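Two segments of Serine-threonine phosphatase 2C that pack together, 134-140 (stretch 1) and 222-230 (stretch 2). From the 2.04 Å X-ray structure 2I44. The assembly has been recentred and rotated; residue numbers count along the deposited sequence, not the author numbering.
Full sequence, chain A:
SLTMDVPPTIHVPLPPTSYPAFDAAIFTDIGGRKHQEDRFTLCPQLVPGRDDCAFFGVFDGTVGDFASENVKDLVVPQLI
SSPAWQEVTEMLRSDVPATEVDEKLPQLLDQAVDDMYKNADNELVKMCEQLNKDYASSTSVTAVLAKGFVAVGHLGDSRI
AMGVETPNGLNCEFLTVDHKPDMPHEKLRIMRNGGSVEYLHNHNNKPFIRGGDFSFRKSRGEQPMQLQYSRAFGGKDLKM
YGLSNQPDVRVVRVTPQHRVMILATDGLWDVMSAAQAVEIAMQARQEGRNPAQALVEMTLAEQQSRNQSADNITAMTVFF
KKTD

Stretch 1 (134-140) DYASSTS
Stretch 2, residues 222-230: EQPMQLQYS

The two stretches meet in a small side-chain contact built on two tyrosine rings, one from each stretch, with no hydrogen bond between them. They run in nearly the same direction, 20° apart, and together bury 353 Å². The register advances two residues at a time: CA of Tyr 135 lies 6.4 Å from CA of Met 225, CA of Ser 137 8.7 Å from CA of Leu 227, and CA of Thr 139 8.2 Å from CA of Tyr 229. Such spacing leaves room for side chains between the backbones.

Stretch 1 opens with Asp 134 (phi/psi -66/-37) and Tyr 135 (-125/-2) and is extended from Ser 137 on, with Ser 137 (-137/174) and Ser 138 (-162/144) forming a short strand. Stretch 2 is mostly extended, except at Gln 228 (-101/13) and Ser 230 (-95/0).

Tyr 135 and Tyr 229 are buried and have the largest areas covered by the other stretch, 86 and 65 Å², as broad flat rings can.

At one end, Tyr 135 (chi1 m, -65°; chi2 -81°) offers a ring face to Met 225, a selenomethionine. Met 225 CB sits 3.8 Å from the Tyr 135 ring centroid, a CH-pi contact, and 3.4 Å from Tyr 135 CG. The Met 225 side chain (chi1 m, chi2 m) then leads away. Tyr 135 OH reaches Pro 224 CB at 3.8 Å.

In the middle, Ser 137 (m) and Leu 227 (m, t) point toward each other's stretch. Buried Leu 227 turns an apolar chain toward stretch 1, and Ser 137 OG is 3.6 Å from Leu 227 CD1. Ser 137 OG also donates a hydrogen bond to Tyr 135 O at 2.8 Å, so the hydroxyl has a polar partner within its own stretch.

At the other end the roles reverse. Tyr 229 (chi1 p, 45°; chi2 92°) receives Thr 139 CG2 over one face, 3.8 Å from the Tyr 229 ring centroid. Thr 139 (p) suits this place: its methyl packs on the ring while its hydroxyl is hydrogen-bonded elsewhere in the structure.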

# COMPACT_ATOMS: atom_id res chain seq x y z
N ASP A 134 -4.79 -14.98 -14.77
CA ASP A 134 -5.24 -15.82 -13.66
C ASP A 134 -4.71 -15.54 -12.27
O ASP A 134 -5.44 -15.67 -11.29
CB ASP A 134 -5.00 -17.29 -13.98
CG ASP A 134 -5.81 -17.77 -15.17
OD1 ASP A 134 -6.81 -17.11 -15.53
OD2 ASP A 134 -5.45 -18.82 -15.73
N TYR A 135 -3.43 -15.18 -12.16
CA TYR A 135 -2.86 -14.95 -10.84
C TYR A 135 -2.22 -13.60 -10.60
O TYR A 135 -1.74 -13.33 -9.50
CB TYR A 135 -1.86 -16.07 -10.54
CG TYR A 135 -2.51 -17.44 -10.43
CD1 TYR A 135 -3.15 -17.84 -9.26
CD2 TYR A 135 -2.52 -18.32 -11.52
CE1 TYR A 135 -3.78 -19.09 -9.17
CE2 TYR A 135 -3.15 -19.56 -11.44
CZ TYR A 135 -3.78 -19.94 -10.26
OH TYR A 135 -4.40 -21.17 -10.17
N ALA A 136 -2.19 -12.75 -11.62
CA ALA A 136 -1.59 -11.42 -11.45
C ALA A 136 -2.22 -10.78 -10.22
O ALA A 136 -3.44 -10.63 -10.14
CB ALA A 136 -1.84 -10.56 -12.69
N SER A 137 -1.38 -10.43 -9.25
CA SER A 137 -1.82 -9.83 -8.00
C SER A 137 -0.94 -8.65 -7.59
O SER A 137 0.09 -8.37 -8.21
CB SER A 137 -1.79 -10.86 -6.87
OG SER A 137 -2.53 -12.02 -7.19
N SER A 138 -1.34 -7.97 -6.52
CA SER A 138 -0.58 -6.84 -6.00
C SER A 138 -0.97 -6.51 -4.56
O SER A 138 -2.14 -6.63 -4.17
CB SER A 138 -0.79 -5.60 -6.88
OG SER A 138 -0.07 -4.48 -6.40
N THR A 139 0.01 -6.12 -3.77
CA THR A 139 -0.27 -5.71 -2.40
C THR A 139 -0.67 -4.25 -2.56
O THR A 139 -0.64 -3.69 -3.67
CB THR A 139 0.97 -5.68 -1.52
OG1 THR A 139 1.85 -4.66 -2.02
CG2 THR A 139 1.69 -7.02 -1.52
N SER A 140 -1.01 -3.63 -1.45
CA SER A 140 -1.36 -2.23 -1.45
C SER A 140 -1.27 -1.59 -0.07
O SER A 140 -1.66 -2.19 0.93
CB SER A 140 -2.78 -2.04 -2.00
OG SER A 140 -3.23 -0.71 -1.80
N GLU A 222 -0.01 -27.58 -15.96
CA GLU A 222 -0.13 -26.13 -15.96
C GLU A 222 0.76 -25.53 -14.87
O GLU A 222 1.56 -26.22 -14.24
CB GLU A 222 -1.57 -25.71 -15.71
CG GLU A 222 -2.56 -26.10 -16.80
CD GLU A 222 -3.99 -25.84 -16.38
OE1 GLU A 222 -4.28 -24.74 -15.87
OE2 GLU A 222 -4.84 -26.73 -16.56
N GLN A 223 0.59 -24.23 -14.64
CA GLN A 223 1.37 -23.54 -13.63
C GLN A 223 0.54 -22.73 -12.63
O GLN A 223 0.54 -21.50 -12.67
CB GLN A 223 2.38 -22.62 -14.32
CG GLN A 223 3.45 -23.37 -15.10
CD GLN A 223 4.11 -22.51 -16.15
OE1 GLN A 223 3.44 -21.99 -17.05
NE2 GLN A 223 5.43 -22.34 -16.05
N PRO A 224 -0.18 -23.42 -11.73
CA PRO A 224 -0.99 -22.72 -10.73
C PRO A 224 -0.05 -21.92 -9.83
O PRO A 224 1.08 -22.35 -9.57
CB PRO A 224 -1.68 -23.87 -9.99
CG PRO A 224 -0.66 -24.97 -10.06
CD PRO A 224 -0.20 -24.87 -11.50
N MSE A 225 -0.50 -20.76 -9.37
CA MSE A 225 0.35 -19.93 -8.53
C MSE A 225 -0.09 -19.81 -7.08
O MSE A 225 -1.24 -20.08 -6.74
CB MSE A 225 0.48 -18.53 -9.14
CG MSE A 225 1.10 -18.50 -10.53
SE MSE A 225 2.98 -19.01 -10.53
CE MSE A 225 2.84 -20.76 -11.31
N GLN A 226 0.86 -19.40 -6.24
CA GLN A 226 0.67 -19.22 -4.81
C GLN A 226 1.16 -17.84 -4.38
O GLN A 226 1.94 -17.21 -5.07
CB GLN A 226 1.47 -20.27 -4.04
CG GLN A 226 1.08 -21.70 -4.31
CD GLN A 226 2.18 -22.68 -3.92
OE1 GLN A 226 3.25 -22.71 -4.54
NE2 GLN A 226 1.92 -23.48 -2.89
N LEU A 227 0.70 -17.38 -3.22
CA LEU A 227 1.10 -16.08 -2.70
C LEU A 227 1.48 -16.23 -1.24
O LEU A 227 1.00 -17.14 -0.55
CB LEU A 227 -0.04 -15.07 -2.84
CG LEU A 227 -0.55 -14.81 -4.26
CD1 LEU A 227 -1.68 -13.79 -4.21
CD2 LEU A 227 0.60 -14.28 -5.11
N GLN A 228 2.35 -15.35 -0.76
CA GLN A 228 2.75 -15.41 0.63
C GLN A 228 2.04 -14.38 1.50
O GLN A 228 2.43 -14.12 2.63
CB GLN A 228 4.27 -15.31 0.74
CG GLN A 228 4.94 -16.59 0.27
CD GLN A 228 6.45 -16.51 0.24
OE1 GLN A 228 7.02 -15.63 -0.41
NE2 GLN A 228 7.10 -17.43 0.93
N TYR A 229 1.00 -13.77 0.95
CA TYR A 229 0.16 -12.84 1.69
C TYR A 229 -1.28 -13.23 1.38
O TYR A 229 -1.59 -13.71 0.28
CB TYR A 229 0.47 -11.37 1.34
CG TYR A 229 0.62 -11.03 -0.12
CD1 TYR A 229 -0.47 -10.60 -0.87
CD2 TYR A 229 1.87 -11.09 -0.74
CE1 TYR A 229 -0.32 -10.23 -2.21
CE2 TYR A 229 2.02 -10.73 -2.07
CZ TYR A 229 0.93 -10.30 -2.80
OH TYR A 229 1.07 -9.93 -4.11
N SER A 230 -2.16 -13.05 2.36
CA SER A 230 -3.56 -13.46 2.24
C SER A 230 -4.62 -12.46 1.78
O SER A 230 -5.81 -12.80 1.71
CB SER A 230 -3.99 -14.07 3.58
OG SER A 230 -3.46 -13.30 4.63